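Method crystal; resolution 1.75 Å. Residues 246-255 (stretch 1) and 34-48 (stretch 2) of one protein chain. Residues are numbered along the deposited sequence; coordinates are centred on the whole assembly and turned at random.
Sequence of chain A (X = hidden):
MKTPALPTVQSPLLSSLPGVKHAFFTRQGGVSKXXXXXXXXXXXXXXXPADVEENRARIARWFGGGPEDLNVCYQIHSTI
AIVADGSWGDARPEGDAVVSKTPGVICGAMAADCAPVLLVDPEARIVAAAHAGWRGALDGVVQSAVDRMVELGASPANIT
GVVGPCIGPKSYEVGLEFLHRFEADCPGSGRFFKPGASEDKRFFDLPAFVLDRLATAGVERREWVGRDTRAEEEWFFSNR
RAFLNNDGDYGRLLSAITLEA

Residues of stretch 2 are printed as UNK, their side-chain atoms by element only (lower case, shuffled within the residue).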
# COMPACT_ATOMS: atom_id res chain seq x y z
N ASN A 246 -15.01 -5.02 17.24
CA ASN A 246 -16.34 -5.27 16.71
C ASN A 246 -16.90 -4.12 15.88
O ASN A 246 -18.11 -3.88 15.88
CB ASN A 246 -17.32 -5.60 17.85
CG ASN A 246 -16.88 -6.79 18.67
OD1 ASN A 246 -16.10 -6.65 19.61
ND2 ASN A 246 -17.37 -7.97 18.31
N ASP A 247 -16.02 -3.40 15.19
CA ASP A 247 -16.49 -2.32 14.32
C ASP A 247 -16.84 -3.06 13.03
O ASP A 247 -16.15 -4.00 12.65
CB ASP A 247 -15.39 -1.29 14.05
CG ASP A 247 -14.89 -0.61 15.31
OD1 ASP A 247 -15.70 -0.36 16.23
OD2 ASP A 247 -13.68 -0.30 15.37
N GLY A 248 -17.91 -2.64 12.37
CA GLY A 248 -18.31 -3.31 11.15
C GLY A 248 -17.63 -2.75 9.92
O GLY A 248 -17.97 -3.11 8.80
N ASP A 249 -16.65 -1.87 10.13
CA ASP A 249 -15.92 -1.26 9.02
C ASP A 249 -14.70 -0.55 9.58
O ASP A 249 -14.47 -0.55 10.79
CB ASP A 249 -16.85 -0.28 8.30
CG ASP A 249 -16.28 0.20 6.97
OD1 ASP A 249 -15.53 -0.56 6.32
OD2 ASP A 249 -16.61 1.33 6.55
N TYR A 250 -13.92 0.07 8.71
CA TYR A 250 -12.72 0.78 9.14
C TYR A 250 -12.29 1.78 8.09
O TYR A 250 -12.65 1.66 6.92
CB TYR A 250 -11.59 -0.22 9.41
CG TYR A 250 -11.47 -1.28 8.33
CD1 TYR A 250 -10.72 -1.06 7.18
CD2 TYR A 250 -12.17 -2.48 8.44
CE1 TYR A 250 -10.66 -2.02 6.16
CE2 TYR A 250 -12.13 -3.43 7.44
CZ TYR A 250 -11.38 -3.20 6.30
OH TYR A 250 -11.36 -4.15 5.31
N GLY A 251 -11.52 2.78 8.52
CA GLY A 251 -11.03 3.78 7.60
C GLY A 251 -9.91 3.18 6.78
O GLY A 251 -9.31 2.18 7.19
N ARG A 252 -9.62 3.78 5.63
CA ARG A 252 -8.56 3.30 4.75
C ARG A 252 -7.48 4.36 4.58
O ARG A 252 -7.78 5.54 4.37
CB ARG A 252 -9.13 2.94 3.37
CG ARG A 252 -10.48 2.24 3.40
CD ARG A 252 -10.45 0.98 4.25
NE ARG A 252 -11.80 0.46 4.48
CZ ARG A 252 -12.57 -0.09 3.54
NH1 ARG A 252 -12.11 -0.21 2.30
NH2 ARG A 252 -13.79 -0.50 3.84
N LEU A 253 -6.23 3.94 4.69
CA LEU A 253 -5.08 4.83 4.54
C LEU A 253 -4.61 4.83 3.10
O LEU A 253 -4.61 3.79 2.44
CB LEU A 253 -3.93 4.33 5.41
CG LEU A 253 -4.19 4.18 6.90
CD1 LEU A 253 -3.13 3.27 7.51
CD2 LEU A 253 -4.18 5.56 7.55
N LEU A 254 -4.19 5.99 2.61
CA LEU A 254 -3.70 6.07 1.24
C LEU A 254 -2.19 6.19 1.25
O LEU A 254 -1.60 6.77 2.15
CB LEU A 254 -4.29 7.29 0.52
CG LEU A 254 -4.00 7.29 -0.98
CD1 LEU A 254 -4.84 6.23 -1.65
CD2 LEU A 254 -4.31 8.65 -1.58
N SER A 255 -1.55 5.61 0.23
CA SER A 255 -0.11 5.68 0.06
C SER A 255 -0.00 6.00 -1.42
O SER A 255 -0.64 5.34 -2.24
CB SER A 255 0.56 4.34 0.37
OG SER A 255 0.41 4.02 1.74
N UNK A 34 -16.12 9.69 13.70
CA UNK A 34 -16.23 8.38 14.31
C UNK A 34 -15.06 7.45 14.06
O UNK A 34 -13.90 7.84 14.21
N UNK A 35 -15.37 6.21 13.70
CA UNK A 35 -14.33 5.23 13.43
C UNK A 35 -13.46 5.64 12.25
O UNK A 35 -12.34 5.15 12.10
c UNK A 35 -16.32 2.54 11.44
c UNK A 35 -15.85 3.90 11.93
c UNK A 35 -14.93 3.84 13.15
c UNK A 35 -15.71 3.35 14.36
N UNK A 36 -13.97 6.53 11.41
CA UNK A 36 -13.24 6.99 10.23
C UNK A 36 -12.42 8.24 10.53
O UNK A 36 -11.74 8.77 9.65
c UNK A 36 -14.75 5.00 8.22
c UNK A 36 -17.43 5.26 8.87
c UNK A 36 -16.54 6.29 9.12
o UNK A 36 -17.86 3.06 8.05
c UNK A 36 -16.97 4.09 8.29
c UNK A 36 -15.63 3.95 7.95
c UNK A 36 -14.22 7.31 9.11
c UNK A 36 -15.19 6.18 8.80
N UNK A 37 -12.47 8.68 11.79
CA UNK A 37 -11.79 9.89 12.25
C UNK A 37 -10.71 10.49 11.36
O UNK A 37 -9.56 10.06 11.34
o UNK A 37 -9.67 10.76 15.10
c UNK A 37 -10.55 10.92 14.23
c UNK A 37 -11.26 9.68 13.68
o UNK A 37 -10.88 12.05 13.80
N UNK A 38 -11.12 11.48 10.55
CA UNK A 38 -10.28 12.35 9.73
C UNK A 38 -10.07 11.77 8.34
O UNK A 38 -10.90 11.86 7.43
o UNK A 38 -8.53 13.94 10.27
c UNK A 38 -8.94 12.60 10.42
N UNK A 39 -8.81 11.32 8.05
CA UNK A 39 -8.40 10.98 6.68
C UNK A 39 -8.71 9.62 6.04
O UNK A 39 -7.80 8.90 5.63
c UNK A 39 -6.91 11.27 6.53
c UNK A 39 -6.45 11.72 5.14
c UNK A 39 -4.93 11.87 5.14
c UNK A 39 -7.11 13.05 4.77
N UNK A 40 -9.99 9.32 5.91
CA UNK A 40 -10.42 8.07 5.30
C UNK A 40 -10.63 8.25 3.80
O UNK A 40 -11.44 9.08 3.37
o UNK A 40 -11.68 5.54 4.75
c UNK A 40 -12.37 6.45 5.22
c UNK A 40 -11.73 7.60 5.96
n UNK A 40 -13.69 6.46 5.14
N UNK A 41 -9.91 7.47 3.00
CA UNK A 41 -10.01 7.58 1.54
C UNK A 41 -10.80 6.44 0.90
O UNK A 41 -10.89 6.35 -0.33
c UNK A 41 -8.61 7.64 0.88
c UNK A 41 -7.85 8.86 1.38
c UNK A 41 -7.83 6.37 1.18
N UNK A 42 -11.38 5.57 1.73
CA UNK A 42 -12.13 4.44 1.22
C UNK A 42 -13.48 4.72 0.57
O UNK A 42 -14.49 4.89 1.26
N UNK A 43 -13.50 4.75 -0.76
CA UNK A 43 -14.75 5.00 -1.48
C UNK A 43 -15.71 3.82 -1.32
O UNK A 43 -16.92 3.97 -1.51
c UNK A 43 -14.01 6.65 -3.29
c UNK A 43 -13.13 8.57 -6.37
c UNK A 43 -14.45 5.23 -2.96
c UNK A 43 -13.64 6.79 -4.75
n UNK A 43 -13.51 8.18 -5.16
n UNK A 43 -13.06 9.86 -6.67
n UNK A 43 -12.83 7.66 -7.29
N UNK A 44 -15.18 2.66 -0.96
CA UNK A 44 -16.01 1.49 -0.79
C UNK A 44 -16.42 1.27 0.65
O UNK A 44 -17.06 0.27 0.97
N UNK A 45 -16.06 2.21 1.52
CA UNK A 45 -16.39 2.11 2.94
C UNK A 45 -17.80 2.61 3.20
O UNK A 45 -18.50 3.04 2.29
o UNK A 45 -15.61 4.32 3.60
c UNK A 45 -15.40 2.93 3.77
N UNK A 46 -18.22 2.55 4.46
CA UNK A 46 -19.56 2.98 4.85
C UNK A 46 -19.56 4.39 5.43
O UNK A 46 -20.53 4.82 6.06
c UNK A 46 -20.82 -0.47 6.16
c UNK A 46 -20.15 1.97 5.84
c UNK A 46 -20.52 0.65 5.18
n UNK A 46 -22.10 -0.77 6.34
o UNK A 46 -19.92 -1.04 6.77
N UNK A 47 -18.47 5.12 5.20
CA UNK A 47 -18.32 6.50 5.67
C UNK A 47 -19.15 7.39 4.75
O UNK A 47 -19.68 6.93 3.74
c UNK A 47 -16.84 6.88 5.60
o UNK A 47 -15.36 8.66 6.13
c UNK A 47 -16.52 8.22 6.24
o UNK A 47 -17.42 8.82 6.87
N UNK A 48 -19.27 8.67 5.11
CA UNK A 48 -20.01 9.63 4.28
C UNK A 48 -19.20 9.82 3.00
O UNK A 48 -18.04 10.24 3.05
c UNK A 48 -20.14 10.98 4.99
c UNK A 48 -22.59 10.95 5.61
o UNK A 48 -22.82 11.17 4.40
o UNK A 48 -23.49 10.70 6.44
c UNK A 48 -21.16 11.02 6.11
O HOH W 1 -11.33 2.69 11.55
O HOH W 2 -5.03 8.19 4.72
O HOH W 3 -15.05 -1.69 1.64

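Position 34 has no side-chain atoms and a positive phi of 61°, a conformation that favours glycine: Gly34. Position 35 carries four carbons, forked at the first, with one arm two carbons long; the end of that arm lies 3.7 Å from Asp249 O, and the short arm 4.2 Å from Asp247 CG. That is Ile35. Position 36 has one carbon, then a six-carbon ring bearing one oxygen. Its CB points sideways, yet the ring carries that oxygen to 2.6 Å from Asp249 OD2, donating a hydrogen bond: Tyr36.

Position 37, two carbons with two oxygens on the second, lies out of reach of stretch 1: Asp37. Position 38, one carbon and one oxygen, equally remote, is Ser38. Position 39 has four carbons forked at the second; its contribution comes from the backbone, where water 2 links its O (3.0 Å from the water) to Leu254 N (3.2 Å). This is Leu39.

At position 40 two carbons end in one oxygen and one nitrogen. The oxygen accepts from Arg252 N at 2.8 Å and from the backbone N of position 42 at 3.0 Å, while the nitrogen donates to side-chain oxygens of positions 45 and 47. One amide thus ties the loop to itself and to its partner: Asn40. Position 41 is a single carbon carrying two more; its N donates to Arg252 O at 3.2 Å, and one branch carbon packs 3.7 Å from Leu254 CB. It is Val41.

Position 42 is bare, and its CA sits 3.5 Å from Arg252 CG; an ideal CB would come within 2.5 Å of that CG, a clash. Gly42 fits. Position 43 has three carbons, a nitrogen, then a carbon with two nitrogens; its CA-to-CB bond points away from stretch 1, and it makes no contact there: Arg43. Position 44, without side chain although a CB would have room here, is Gly44.

Position 45 has one carbon and one oxygen. Its CB covers one face of the Arg252 guanidinium, 3.8 Å from Arg252 NH2, while the oxygen donates to Gly42 O across a type I turn: Ser45. Position 46 has three carbons ending in oxygen and nitrogen, and its N donates to Asp249 OD2 at 2.9 Å: Gln46. Position 47, two carbons and two oxygens, takes the Asn40 ND2 bond on one oxygen: Asp47. Position 48, three carbons and two oxygens, at a helix N-cap, is Glu48.

The contact mixes side-chain, backbone and mixed hydrogen bonds: Asp249 OD2 accepts from Tyr36 OH and Gln46 N, Asn40 OD1 accepts from Arg252 N, and Val41 N donates to Arg252 O. Asp249 OD1 salt-bridges Arg252 NH2. Water 1 bridges Ile35 O to Gly251 N; water 3 accepts from Arg252 NH2 and donates a weak bond to Gly44 O.

Stretch 2, residues 34-48: GIYDSLNVGRGSQDE
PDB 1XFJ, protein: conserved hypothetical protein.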